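Local coordinates for USG-1 protein homolog (Pseudomonas aeruginosa, PDB 2HJS) that probably acts as an NAD(P)-dependent aldehyde oxidoreductase of the aspartate-semialdehyde dehydrogenase family and forms dimers, at residues Q153-L165 and T236-V250. Numbering follows the deposited sequence.
Sequences QLNLTACLSVSSL and TCIQAPVFFGDSLSV
Strand 153-160 lies in the mixed sheet of the dimerisation domain, bonded to 236-239 (parallel) on one edge and 246-250 (antiparallel) on the other; loop 240-245 passes round its C-terminal end. Successive residues turn their backbone N and O to alternate neighbours: Ala158 N reaches Thr236 O at 2.7 Å, while Thr157 N reaches Ser249 O at 2.9 Å in a hydrogen-bonded antiparallel pair.

Over one face, Leu248 CD2 settles on Ala158 CB at 3.6 Å, and Leu154 CD1 meets Val250 CG1; helix 133-145 packs against Leu154 and Val250. On the other face, with chi1 at -58°, Thr157 CG2 lies anti to the backbone N and touches Ile238 CD1 at 3.6 Å, while OG1 bonds to Thr157 OG1 of the second subunit.

Beyond the strand, Val162 N donates to Val242 O (2.8 Å), and Ser163 N to Phe243 O along a more bent path (139°). Gln239 bends at chi2 (87°), bringing NE2 to weak bonds with Ser161 O and Leu160 O. A water links Ser161 OG and Ser164 OG to Asp246 OD1.

The sheet thus presents a largely aliphatic face, with Asp246 at one end, to helix 133-145 and a mixed hydroxyl and apolar face to the dimer partner, while backbone and water bonds tie loop 240-245 and Asp246 to turn 161-164.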
loop_
_atom_site.group_PDB
_atom_site.type_symbol
_atom_site.label_atom_id
_atom_site.label_comp_id
_atom_site.label_asym_id
_atom_site.label_seq_id
_atom_site.Cartn_x
_atom_site.Cartn_y
_atom_site.Cartn_z
ATOM N N GLN A 153 -6.171 19.159 -1.008
ATOM C CA GLN A 153 -4.962 18.311 -1.074
ATOM C C GLN A 153 -5.443 16.903 -1.397
ATOM O O GLN A 153 -6.423 16.443 -0.837
ATOM C CB GLN A 153 -4.173 18.233 0.257
ATOM C CG GLN A 153 -3.616 19.524 0.888
ATOM C CD GLN A 153 -2.329 20.064 0.234
ATOM O OE1 GLN A 153 -1.639 19.362 -0.518
ATOM N NE2 GLN A 153 -2.010 21.334 0.521
ATOM N N LEU A 154 -4.724 16.209 -2.257
ATOM C CA LEU A 154 -5.085 14.869 -2.655
ATOM C C LEU A 154 -3.872 13.973 -2.451
ATOM O O LEU A 154 -2.831 14.213 -3.043
ATOM C CB LEU A 154 -5.518 14.882 -4.121
ATOM C CG LEU A 154 -5.936 13.586 -4.806
ATOM C CD1 LEU A 154 -7.065 12.964 -4.059
ATOM C CD2 LEU A 154 -6.377 13.906 -6.237
ATOM N N ASN A 155 -4.007 12.973 -1.590
ATOM C CA ASN A 155 -2.953 11.988 -1.399
ATOM C C ASN A 155 -3.373 10.651 -1.996
ATOM O O ASN A 155 -4.470 10.169 -1.738
ATOM C CB ASN A 155 -2.582 11.828 0.065
ATOM C CG ASN A 155 -1.250 11.080 0.254
ATOM O OD1 ASN A 155 -1.196 9.830 0.275
ATOM N ND2 ASN A 155 -0.184 11.831 0.370
ATOM N N LEU A 156 -2.504 10.094 -2.832
ATOM C CA LEU A 156 -2.722 8.782 -3.418
ATOM C C LEU A 156 -1.561 7.849 -3.103
ATOM O O LEU A 156 -0.405 8.171 -3.367
ATOM C CB LEU A 156 -2.911 8.896 -4.929
ATOM C CG LEU A 156 -2.872 7.611 -5.762
ATOM C CD1 LEU A 156 -4.081 6.670 -5.468
ATOM C CD2 LEU A 156 -2.819 7.976 -7.241
ATOM N N THR A 157 -1.875 6.695 -2.517
ATOM C CA THR A 157 -0.926 5.590 -2.455
ATOM C C THR A 157 -1.504 4.479 -3.328
ATOM O O THR A 157 -2.524 3.888 -2.992
ATOM C CB THR A 157 -0.727 5.058 -1.027
ATOM O OG1 THR A 157 -0.272 6.120 -0.183
ATOM C CG2 THR A 157 0.305 3.924 -1.008
ATOM N N ALA A 158 -0.851 4.190 -4.441
ATOM C CA ALA A 158 -1.358 3.197 -5.363
ATOM C C ALA A 158 -0.568 1.913 -5.227
ATOM O O ALA A 158 0.653 1.932 -5.357
ATOM C CB ALA A 158 -1.271 3.726 -6.798
ATOM N N CYS A 159 -1.247 0.810 -4.938
ATOM C CA CYS A 159 -0.602 -0.505 -4.866
ATOM C C CYS A 159 -0.876 -1.244 -6.155
ATOM O O CYS A 159 -2.021 -1.649 -6.428
ATOM C CB CYS A 159 -1.114 -1.299 -3.678
ATOM S SG CYS A 159 -0.775 -0.434 -2.103
ATOM N N LEU A 160 0.170 -1.381 -6.961
ATOM C CA LEU A 160 0.045 -1.880 -8.319
ATOM C C LEU A 160 0.319 -3.381 -8.330
ATOM O O LEU A 160 1.231 -3.847 -7.655
ATOM C CB LEU A 160 1.052 -1.160 -9.237
ATOM C CG LEU A 160 0.611 0.138 -9.934
ATOM C CD1 LEU A 160 0.129 1.156 -8.990
ATOM C CD2 LEU A 160 1.748 0.745 -10.800
ATOM N N SER A 161 -0.471 -4.120 -9.095
ATOM C CA SER A 161 -0.213 -5.545 -9.342
ATOM C C SER A 161 0.902 -5.705 -10.378
ATOM O O SER A 161 1.218 -4.750 -11.100
ATOM C CB SER A 161 -1.472 -6.182 -9.905
ATOM O OG SER A 161 -1.729 -5.694 -11.214
ATOM N N VAL A 162 1.483 -6.899 -10.481
ATOM C CA VAL A 162 2.544 -7.142 -11.463
ATOM C C VAL A 162 2.090 -7.092 -12.921
ATOM O O VAL A 162 2.926 -6.950 -13.816
ATOM C CB VAL A 162 3.317 -8.470 -11.213
ATOM C CG1 VAL A 162 4.141 -8.355 -9.951
ATOM C CG2 VAL A 162 2.378 -9.688 -11.193
ATOM N N SER A 163 0.782 -7.240 -13.171
ATOM C CA SER A 163 0.259 -7.101 -14.542
ATOM C C SER A 163 0.513 -5.684 -15.079
ATOM O O SER A 163 0.471 -5.471 -16.270
ATOM C CB SER A 163 -1.228 -7.427 -14.618
ATOM O OG SER A 163 -1.969 -6.458 -13.893
ATOM N N SER A 164 0.793 -4.722 -14.195
ATOM C CA SER A 164 1.164 -3.373 -14.635
ATOM C C SER A 164 2.459 -3.375 -15.473
ATOM O O SER A 164 2.714 -2.439 -16.228
ATOM C CB SER A 164 1.302 -2.438 -13.429
ATOM O OG SER A 164 0.028 -1.968 -12.971
ATOM N N LEU A 165 3.252 -4.439 -15.337
ATOM C CA LEU A 165 4.505 -4.635 -16.076
ATOM C C LEU A 165 4.323 -5.608 -17.233
ATOM O O LEU A 165 5.303 -6.079 -17.822
ATOM C CB LEU A 165 5.620 -5.163 -15.141
ATOM C CG LEU A 165 5.800 -4.456 -13.783
ATOM C CD1 LEU A 165 6.681 -5.291 -12.891
ATOM C CD2 LEU A 165 6.354 -3.049 -13.935
ATOM N N THR A 236 2.296 8.081 -4.709
ATOM C CA THR A 236 3.256 7.026 -4.512
ATOM C C THR A 236 2.709 5.764 -5.172
ATOM O O THR A 236 1.585 5.339 -4.879
ATOM C CB THR A 236 3.480 6.767 -3.014
ATOM O OG1 THR A 236 3.826 8.011 -2.389
ATOM C CG2 THR A 236 4.609 5.765 -2.791
ATOM N N CYS A 237 3.493 5.172 -6.068
ATOM C CA CYS A 237 3.136 3.863 -6.615
ATOM C C CYS A 237 4.059 2.786 -6.085
ATOM O O CYS A 237 5.277 2.828 -6.281
ATOM C CB CYS A 237 3.139 3.860 -8.144
ATOM S SG CYS A 237 1.868 4.940 -8.803
ATOM N N ILE A 238 3.447 1.805 -5.444
ATOM C CA ILE A 238 4.146 0.701 -4.819
ATOM C C ILE A 238 3.859 -0.534 -5.658
ATOM O O ILE A 238 2.782 -0.652 -6.247
ATOM C CB ILE A 238 3.592 0.522 -3.385
ATOM C CG1 ILE A 238 4.109 1.642 -2.503
ATOM C CG2 ILE A 238 3.935 -0.835 -2.765
ATOM C CD1 ILE A 238 3.161 1.820 -1.308
ATOM N N GLN A 239 4.823 -1.443 -5.726
ATOM C CA GLN A 239 4.617 -2.705 -6.427
ATOM C C GLN A 239 4.236 -3.805 -5.425
ATOM O O GLN A 239 5.037 -4.141 -4.549
ATOM C CB GLN A 239 5.908 -3.116 -7.123
ATOM C CG GLN A 239 5.758 -4.366 -7.944
ATOM C CD GLN A 239 5.287 -4.031 -9.300
ATOM O OE1 GLN A 239 6.051 -3.502 -10.115
ATOM N NE2 GLN A 239 4.003 -4.288 -9.566
ATOM N N ALA A 240 3.031 -4.364 -5.550
ATOM C CA ALA A 240 2.567 -5.397 -4.605
ATOM C C ALA A 240 2.705 -6.781 -5.217
ATOM O O ALA A 240 2.644 -6.924 -6.450
ATOM C CB ALA A 240 1.100 -5.138 -4.203
ATOM N N PRO A 241 2.898 -7.820 -4.372
ATOM C CA PRO A 241 2.963 -9.151 -4.987
ATOM C C PRO A 241 1.540 -9.677 -5.283
ATOM O O PRO A 241 1.058 -10.622 -4.640
ATOM C CB PRO A 241 3.680 -9.983 -3.926
ATOM C CG PRO A 241 3.274 -9.311 -2.595
ATOM C CD PRO A 241 3.048 -7.865 -2.901
ATOM N N VAL A 242 0.856 -9.014 -6.218
ATOM C CA VAL A 242 -0.485 -9.442 -6.630
ATOM C C VAL A 242 -0.494 -9.514 -8.141
ATOM O O VAL A 242 0.267 -8.799 -8.787
ATOM C CB VAL A 242 -1.675 -8.599 -5.976
ATOM C CG1 VAL A 242 -1.276 -7.944 -4.642
ATOM C CG2 VAL A 242 -2.289 -7.641 -6.876
ATOM N N PHE A 243 -1.297 -10.401 -8.719
ATOM C CA PHE A 243 -1.242 -10.587 -10.187
ATOM C C PHE A 243 -1.934 -9.490 -10.992
ATOM O O PHE A 243 -1.325 -8.908 -11.882
ATOM C CB PHE A 243 -1.770 -11.959 -10.594
ATOM C CG PHE A 243 -0.862 -13.089 -10.196
ATOM C CD1 PHE A 243 -1.219 -13.937 -9.168
ATOM C CD2 PHE A 243 0.361 -13.285 -10.844
ATOM C CE1 PHE A 243 -0.384 -14.999 -8.776
ATOM C CE2 PHE A 243 1.212 -14.339 -10.455
ATOM C CZ PHE A 243 0.836 -15.194 -9.422
ATOM N N PHE A 244 -3.200 -9.214 -10.661
ATOM C CA PHE A 244 -4.060 -8.344 -11.458
ATOM C C PHE A 244 -4.807 -7.316 -10.581
ATOM O O PHE A 244 -5.215 -7.640 -9.446
ATOM C CB PHE A 244 -5.089 -9.205 -12.201
ATOM C CG PHE A 244 -4.487 -10.281 -13.052
ATOM C CD1 PHE A 244 -4.626 -11.619 -12.702
ATOM C CD2 PHE A 244 -3.785 -9.958 -14.208
ATOM C CE1 PHE A 244 -4.062 -12.633 -13.486
ATOM C CE2 PHE A 244 -3.217 -10.979 -15.025
ATOM C CZ PHE A 244 -3.352 -12.300 -14.657
ATOM N N GLY A 245 -4.990 -6.099 -11.106
ATOM C CA GLY A 245 -5.841 -5.074 -10.476
ATOM C C GLY A 245 -5.066 -3.979 -9.771
ATOM O O GLY A 245 -3.976 -4.232 -9.238
ATOM N N ASP A 246 -5.604 -2.756 -9.791
ATOM C CA ASP A 246 -5.040 -1.644 -9.008
ATOM C C ASP A 246 -5.808 -1.513 -7.700
ATOM O O ASP A 246 -7.025 -1.608 -7.719
ATOM C CB ASP A 246 -5.182 -0.323 -9.767
ATOM C CG ASP A 246 -4.369 -0.291 -11.039
ATOM O OD1 ASP A 246 -3.246 -0.878 -11.091
ATOM O OD2 ASP A 246 -4.866 0.336 -11.993
ATOM N N SER A 247 -5.104 -1.321 -6.583
ATOM C CA SER A 247 -5.707 -1.040 -5.282
ATOM C C SER A 247 -5.237 0.351 -4.809
ATOM O O SER A 247 -4.053 0.555 -4.587
ATOM C CB SER A 247 -5.290 -2.102 -4.247
ATOM O OG SER A 247 -5.610 -3.411 -4.710
ATOM N N LEU A 248 -6.154 1.302 -4.664
ATOM C CA LEU A 248 -5.762 2.680 -4.383
ATOM C C LEU A 248 -6.263 3.131 -3.017
ATOM O O LEU A 248 -7.425 2.925 -2.695
ATOM C CB LEU A 248 -6.324 3.640 -5.444
ATOM C CG LEU A 248 -6.199 3.254 -6.931
ATOM C CD1 LEU A 248 -6.779 4.367 -7.803
ATOM C CD2 LEU A 248 -4.733 2.995 -7.292
ATOM N N SER A 249 -5.387 3.754 -2.235
ATOM C CA SER A 249 -5.792 4.388 -0.996
ATOM C C SER A 249 -5.661 5.901 -1.160
ATOM O O SER A 249 -4.581 6.433 -1.391
ATOM C CB SER A 249 -4.954 3.874 0.172
ATOM O OG SER A 249 -5.302 4.591 1.339
ATOM N N VAL A 250 -6.798 6.581 -1.069
ATOM C CA VAL A 250 -6.902 8.003 -1.371
ATOM C C VAL A 250 -7.293 8.767 -0.107
ATOM O O VAL A 250 -8.131 8.298 0.652
ATOM C CB VAL A 250 -7.959 8.217 -2.497
ATOM C CG1 VAL A 250 -8.130 9.704 -2.850
ATOM C CG2 VAL A 250 -7.593 7.392 -3.784
HETATM O O HOH W 1 1.524 9.430 -1.731
HETATM O O HOH W 2 -3.597 -4.162 -6.457
HETATM O O HOH W 3 -1.981 -2.985 -11.390
HETATM O O HOH W 4 -1.854 -0.161 -13.254
#